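Local coordinates for protein propionate kinase (Francisella tularensis subsp. tularensis, PDB 3KHY) that probably catalyses the reversible, magnesium-dependent transfer of phosphate from ATP to a short-chain carboxylate such as acetate, giving an acyl phosphate and ADP, at residues I79-G83 with T380-I384; I241-I245 with I256-L260. The contacts are given in a common frame with arbitrary orientation. Residues are numbered along the deposited sequence.

Contact 1 of 2, residues I79-G83 with T380-I384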
loop_
_atom_site.group_PDB
_atom_site.type_symbol
_atom_site.label_atom_id
_atom_site.label_comp_id
_atom_site.label_asym_id
_atom_site.label_seq_id
_atom_site.Cartn_x
_atom_site.Cartn_y
_atom_site.Cartn_z
ATOM N N ILE A 79 -22.048 27.375 -28.339
ATOM C CA ILE A 79 -20.851 26.736 -27.805
ATOM C C ILE A 79 -19.621 27.606 -28.015
ATOM O O ILE A 79 -19.350 28.041 -29.130
ATOM C CB ILE A 79 -20.624 25.347 -28.426
ATOM C CG1 ILE A 79 -21.754 24.405 -28.015
ATOM C CG2 ILE A 79 -19.276 24.779 -27.989
ATOM C CD1 ILE A 79 -21.737 23.081 -28.732
ATOM N N VAL A 80 -18.875 27.853 -26.939
ATOM C CA VAL A 80 -17.714 28.740 -27.003
ATOM C C VAL A 80 -16.387 27.992 -26.910
ATOM O O VAL A 80 -15.344 28.530 -27.266
ATOM C CB VAL A 80 -17.775 29.829 -25.912
ATOM C CG1 VAL A 80 -17.728 29.206 -24.538
ATOM C CG2 VAL A 80 -16.641 30.824 -26.083
ATOM N N ALA A 81 -16.419 26.755 -26.426
ATOM C CA ALA A 81 -15.199 25.957 -26.344
ATOM C C ALA A 81 -15.494 24.484 -26.091
ATOM O O ALA A 81 -16.626 24.115 -25.768
ATOM C CB ALA A 81 -14.270 26.505 -25.271
ATOM N N ILE A 82 -14.465 23.655 -26.249
ATOM C CA ILE A 82 -14.559 22.221 -25.986
ATOM C C ILE A 82 -13.555 21.808 -24.907
ATOM O O ILE A 82 -12.361 22.100 -25.013
ATOM C CB ILE A 82 -14.280 21.406 -27.259
ATOM C CG1 ILE A 82 -15.235 21.825 -28.379
ATOM C CG2 ILE A 82 -14.395 19.912 -26.988
ATOM C CD1 ILE A 82 -14.886 21.222 -29.718
ATOM N N GLY A 83 -14.040 21.137 -23.864
ATOM C CA GLY A 83 -13.168 20.634 -22.815
ATOM C C GLY A 83 -13.042 19.125 -22.879
ATOM O O GLY A 83 -14.050 18.423 -22.933
ATOM N N THR A 380 -12.340 24.938 -18.367
ATOM C CA THR A 380 -12.257 25.346 -19.767
ATOM C C THR A 380 -12.612 26.828 -19.919
ATOM O O THR A 380 -11.863 27.594 -20.518
ATOM C CB THR A 380 -13.177 24.474 -20.643
ATOM O OG1 THR A 380 -12.734 23.110 -20.578
ATOM C CG2 THR A 380 -13.160 24.951 -22.103
ATOM N N GLN A 381 -13.746 27.220 -19.352
ATOM C CA GLN A 381 -14.178 28.615 -19.342
ATOM C C GLN A 381 -13.071 29.541 -18.822
ATOM O O GLN A 381 -12.852 30.634 -19.350
ATOM C CB GLN A 381 -15.426 28.759 -18.469
ATOM C CG GLN A 381 -15.879 30.195 -18.239
ATOM C CD GLN A 381 -16.474 30.821 -19.477
ATOM O OE1 GLN A 381 -16.924 30.120 -20.386
ATOM N NE2 GLN A 381 -16.489 32.149 -19.522
ATOM N N ASN A 382 -12.373 29.093 -17.785
ATOM C CA ASN A 382 -11.324 29.887 -17.164
ATOM C C ASN A 382 -10.199 30.255 -18.128
ATOM O O ASN A 382 -9.525 31.265 -17.939
ATOM C CB ASN A 382 -10.752 29.151 -15.952
ATOM C CG ASN A 382 -9.729 29.980 -15.199
ATOM O OD1 ASN A 382 -8.595 29.548 -14.989
ATOM N ND2 ASN A 382 -10.123 31.182 -14.795
ATOM N N LEU A 383 -10.012 29.447 -19.166
ATOM C CA LEU A 383 -8.904 29.645 -20.098
ATOM C C LEU A 383 -9.270 30.329 -21.418
ATOM O O LEU A 383 -8.396 30.537 -22.257
ATOM C CB LEU A 383 -8.231 28.313 -20.419
ATOM C CG LEU A 383 -7.492 27.602 -19.292
ATOM C CD1 LEU A 383 -7.081 26.212 -19.747
ATOM C CD2 LEU A 383 -6.288 28.420 -18.871
ATOM N N ILE A 384 -10.540 30.666 -21.616
ATOM C CA ILE A 384 -10.964 31.244 -22.893
ATOM C C ILE A 384 -11.467 32.680 -22.756
ATOM O O ILE A 384 -11.090 33.394 -21.829
ATOM C CB ILE A 384 -12.060 30.400 -23.572
ATOM C CG1 ILE A 384 -13.376 30.521 -22.807
ATOM C CG2 ILE A 384 -11.625 28.941 -23.697
ATOM C CD1 ILE A 384 -14.516 29.807 -23.471
#

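Contact 2 of 2, residues I241-I245 with I256-L260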
loop_
_atom_site.group_PDB
_atom_site.type_symbol
_atom_site.label_atom_id
_atom_site.label_comp_id
_atom_site.label_asym_id
_atom_site.label_seq_id
_atom_site.Cartn_x
_atom_site.Cartn_y
_atom_site.Cartn_z
ATOM N N ILE A 241 2.967 -10.854 -5.474
ATOM C CA ILE A 241 1.983 -11.750 -6.066
ATOM C C ILE A 241 2.311 -12.061 -7.529
ATOM O O ILE A 241 1.885 -13.087 -8.049
ATOM C CB ILE A 241 0.513 -11.257 -5.916
ATOM C CG1 ILE A 241 0.306 -9.886 -6.552
ATOM C CG2 ILE A 241 0.100 -11.218 -4.449
ATOM C CD1 ILE A 241 -0.101 -9.944 -8.002
ATOM N N PHE A 242 3.074 -11.188 -8.184
ATOM C CA PHE A 242 3.388 -11.408 -9.589
ATOM C C PHE A 242 4.289 -12.630 -9.751
ATOM O O PHE A 242 3.990 -13.521 -10.538
ATOM C CB PHE A 242 3.999 -10.165 -10.232
ATOM C CG PHE A 242 2.970 -9.131 -10.631
ATOM C CD1 PHE A 242 2.539 -9.025 -11.941
ATOM C CD2 PHE A 242 2.415 -8.291 -9.685
ATOM C CE1 PHE A 242 1.572 -8.070 -12.305
ATOM C CE2 PHE A 242 1.451 -7.336 -10.044
ATOM C CZ PHE A 242 1.039 -7.233 -11.353
ATOM N N ALA A 243 5.369 -12.685 -8.978
ATOM C CA ALA A 243 6.289 -13.824 -9.053
ATOM C C ALA A 243 5.596 -15.101 -8.593
ATOM O O ALA A 243 5.807 -16.178 -9.152
ATOM C CB ALA A 243 7.565 -13.561 -8.230
ATOM N N TYR A 244 4.756 -14.985 -7.571
ATOM C CA TYR A 244 4.045 -16.154 -7.094
ATOM C C TYR A 244 3.160 -16.772 -8.186
ATOM O O TYR A 244 3.240 -17.967 -8.476
ATOM C CB TYR A 244 3.225 -15.835 -5.846
ATOM C CG TYR A 244 2.511 -17.062 -5.337
ATOM C CD1 TYR A 244 1.230 -17.367 -5.762
ATOM C CD2 TYR A 244 3.140 -17.939 -4.464
ATOM C CE1 TYR A 244 0.584 -18.500 -5.308
ATOM C CE2 TYR A 244 2.505 -19.069 -4.008
ATOM C CZ TYR A 244 1.230 -19.344 -4.429
ATOM O OH TYR A 244 0.604 -20.477 -3.973
ATOM N N ILE A 245 2.328 -15.957 -8.808
ATOM C CA ILE A 245 1.452 -16.461 -9.862
ATOM C C ILE A 245 2.218 -16.909 -11.108
ATOM O O ILE A 245 1.963 -17.981 -11.644
ATOM C CB ILE A 245 0.373 -15.429 -10.226
ATOM C CG1 ILE A 245 -0.567 -15.239 -9.023
ATOM C CG2 ILE A 245 -0.398 -15.879 -11.468
ATOM C CD1 ILE A 245 -1.600 -14.149 -9.215
ATOM N N ILE A 256 -1.804 -11.447 -15.340
ATOM C CA ILE A 256 -1.886 -11.111 -13.921
ATOM C C ILE A 256 -2.457 -9.704 -13.753
ATOM O O ILE A 256 -3.305 -9.479 -12.915
ATOM C CB ILE A 256 -0.519 -11.202 -13.220
ATOM C CG1 ILE A 256 0.028 -12.627 -13.327
ATOM C CG2 ILE A 256 -0.658 -10.807 -11.737
ATOM C CD1 ILE A 256 1.485 -12.749 -12.950
ATOM N N THR A 257 -1.995 -8.766 -14.569
ATOM C CA THR A 257 -2.442 -7.385 -14.460
ATOM C C THR A 257 -3.916 -7.269 -14.839
ATOM O O THR A 257 -4.678 -6.520 -14.210
ATOM C CB THR A 257 -1.604 -6.445 -15.355
ATOM O OG1 THR A 257 -0.224 -6.510 -14.971
ATOM C CG2 THR A 257 -2.091 -4.997 -15.227
ATOM N N ASN A 258 -4.322 -8.011 -15.866
ATOM C CA ASN A 258 -5.728 -8.033 -16.258
ATOM C C ASN A 258 -6.598 -8.562 -15.127
ATOM O O ASN A 258 -7.679 -8.042 -14.867
ATOM C CB ASN A 258 -5.942 -8.883 -17.508
ATOM C CG ASN A 258 -7.406 -8.998 -17.874
ATOM O OD1 ASN A 258 -8.039 -10.032 -17.639
ATOM N ND2 ASN A 258 -7.964 -7.922 -18.423
HETATM N N MSE A 259 -6.114 -9.602 -14.456
HETATM C CA MSE A 259 -6.827 -10.174 -13.314
HETATM C C MSE A 259 -7.033 -9.136 -12.211
HETATM O O MSE A 259 -8.123 -9.038 -11.627
HETATM C CB MSE A 259 -6.071 -11.389 -12.763
HETATM C CG MSE A 259 -6.712 -12.017 -11.535
HETATM SE SE MSE A 259 -6.054 -11.230 -9.865
HETATM C CE MSE A 259 -4.189 -11.828 -10.007
ATOM N N LEU A 260 -5.990 -8.361 -11.922
ATOM C CA LEU A 260 -6.076 -7.363 -10.854
ATOM C C LEU A 260 -6.982 -6.196 -11.223
ATOM O O LEU A 260 -7.557 -5.556 -10.350
ATOM C CB LEU A 260 -4.687 -6.835 -10.500
ATOM C CG LEU A 260 -3.716 -7.796 -9.811
ATOM C CD1 LEU A 260 -2.325 -7.189 -9.785
ATOM C CD2 LEU A 260 -4.186 -8.101 -8.372
#

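Contact 1 of 2, residues I79-G83 with T380-I384
Apolar contacts make up most of this junction, where the C-terminal end of the chain lies against strand 79-86. Ile384, the last residue, puts its CD1 3.4 Å from Val80 CG1 and 3.8 Å from Ala81 CB, so one methyl group serves two neighbouring strand residues. One turn earlier, the Thr380 methyl CG2 sits 3.7 Å from Ala81 CB. That small alanine therefore meets both Thr380 and Ile384, while the CA-to-CB bond of Ile82 points away from the helix.

The closest backbone approach is at Gly83, whose CA is 5.7 Å from Thr380 CA and 3.4 Å from Thr380 OG1. A beta carbon at Gly83 would fall about 2.4 Å from Thr380 OG1, a clash, so the glycine lets the helix come this near.

Polar groups form no hydrogen bond between the segments. Thr380 OG1 is bonded instead to the carbonyl of Ile376 within its own helix, and the strand backbone pairs with strand 3-9 on one side and with Pro136 and Val138 on the other. Thr380 also touches Ile4 and Val138, which places the end of helix 372-382 across a face of the N-terminal sheet in this acetokinase-family, actin-like ATPase fold. Gln381 OE1, 4.3 Å from Val80 CG1, is buried here without a polar partner, so the join rests on apolar packing and the close fit at Gly83.

Contact 2 of 2, residues I241-I245 with I256-L260
Ile241 opens the interface from helix 241-249, its CD1 lying 3.9 Å from Ile256 CG2 and 4.0 Å from Leu260 CD1, two residues one turn apart on helix 253-262. Phe242 follows and makes the most varied contacts. Ile256 CG2 stands over one face of its ring in a CH-pi contact, 3.8 Å from the centroid and 22° off the normal, while Thr257 OG1 approaches the ring edge, 3.6 Å from Phe242 CE1. That hydroxyl has its hydrogen bond with the Val253 carbonyl, one turn back in its own helix. Phe242 CZ also meets Leu260 CD1 at 3.7 Å, and the carbonyl O of Phe242 lies 3.6 Å from Ile256 CD1.

The CA-to-CB bond of Ala243 points away from the partner helix and that of Tyr244 sideways; Tyr244 packs on Ile168 of the second subunit. A turn after Ile241, Ile245 points back in: its CG2 is 3.8 Å from Ile256 CG1, and its CD1 is 3.6 Å from CE of Met259, modelled as selenomethionine. Trp251, in the connecting loop, touches Ile245, Ile256 and Met259.

The axes of the two short segments come no closer than 11.3 Å, with 121° between their N-to-C directions: consecutive helices crossing obliquely, spaced by bulky side chains. No hydrogen bond links them, and since the Phe242 ring also stacks on Phe242 of the second subunit, their apolar packing runs on into the dimer interface.

Neither contact has a hydrogen bond between its segments, yet they solve different packing problems. Contact 1 brings together residues nearly 300 positions apart, setting the end of the chain on a strand of the N-terminal sheet; it is partly buried, its close fit relies on Ala81 and Gly83, with Val80 and Ile384 adding apolar contact, and no second subunit touches it. Contact 2 joins two helices only a short loop apart, is buried, and fills a wider gap with large apolar groups beside the dimer partner. The centres of contact 1 and contact 2 lie about 42 Å apart, on opposite sides of the chain's centre. In sequence, contact 2 is nested within the long loop that contact 1 closes.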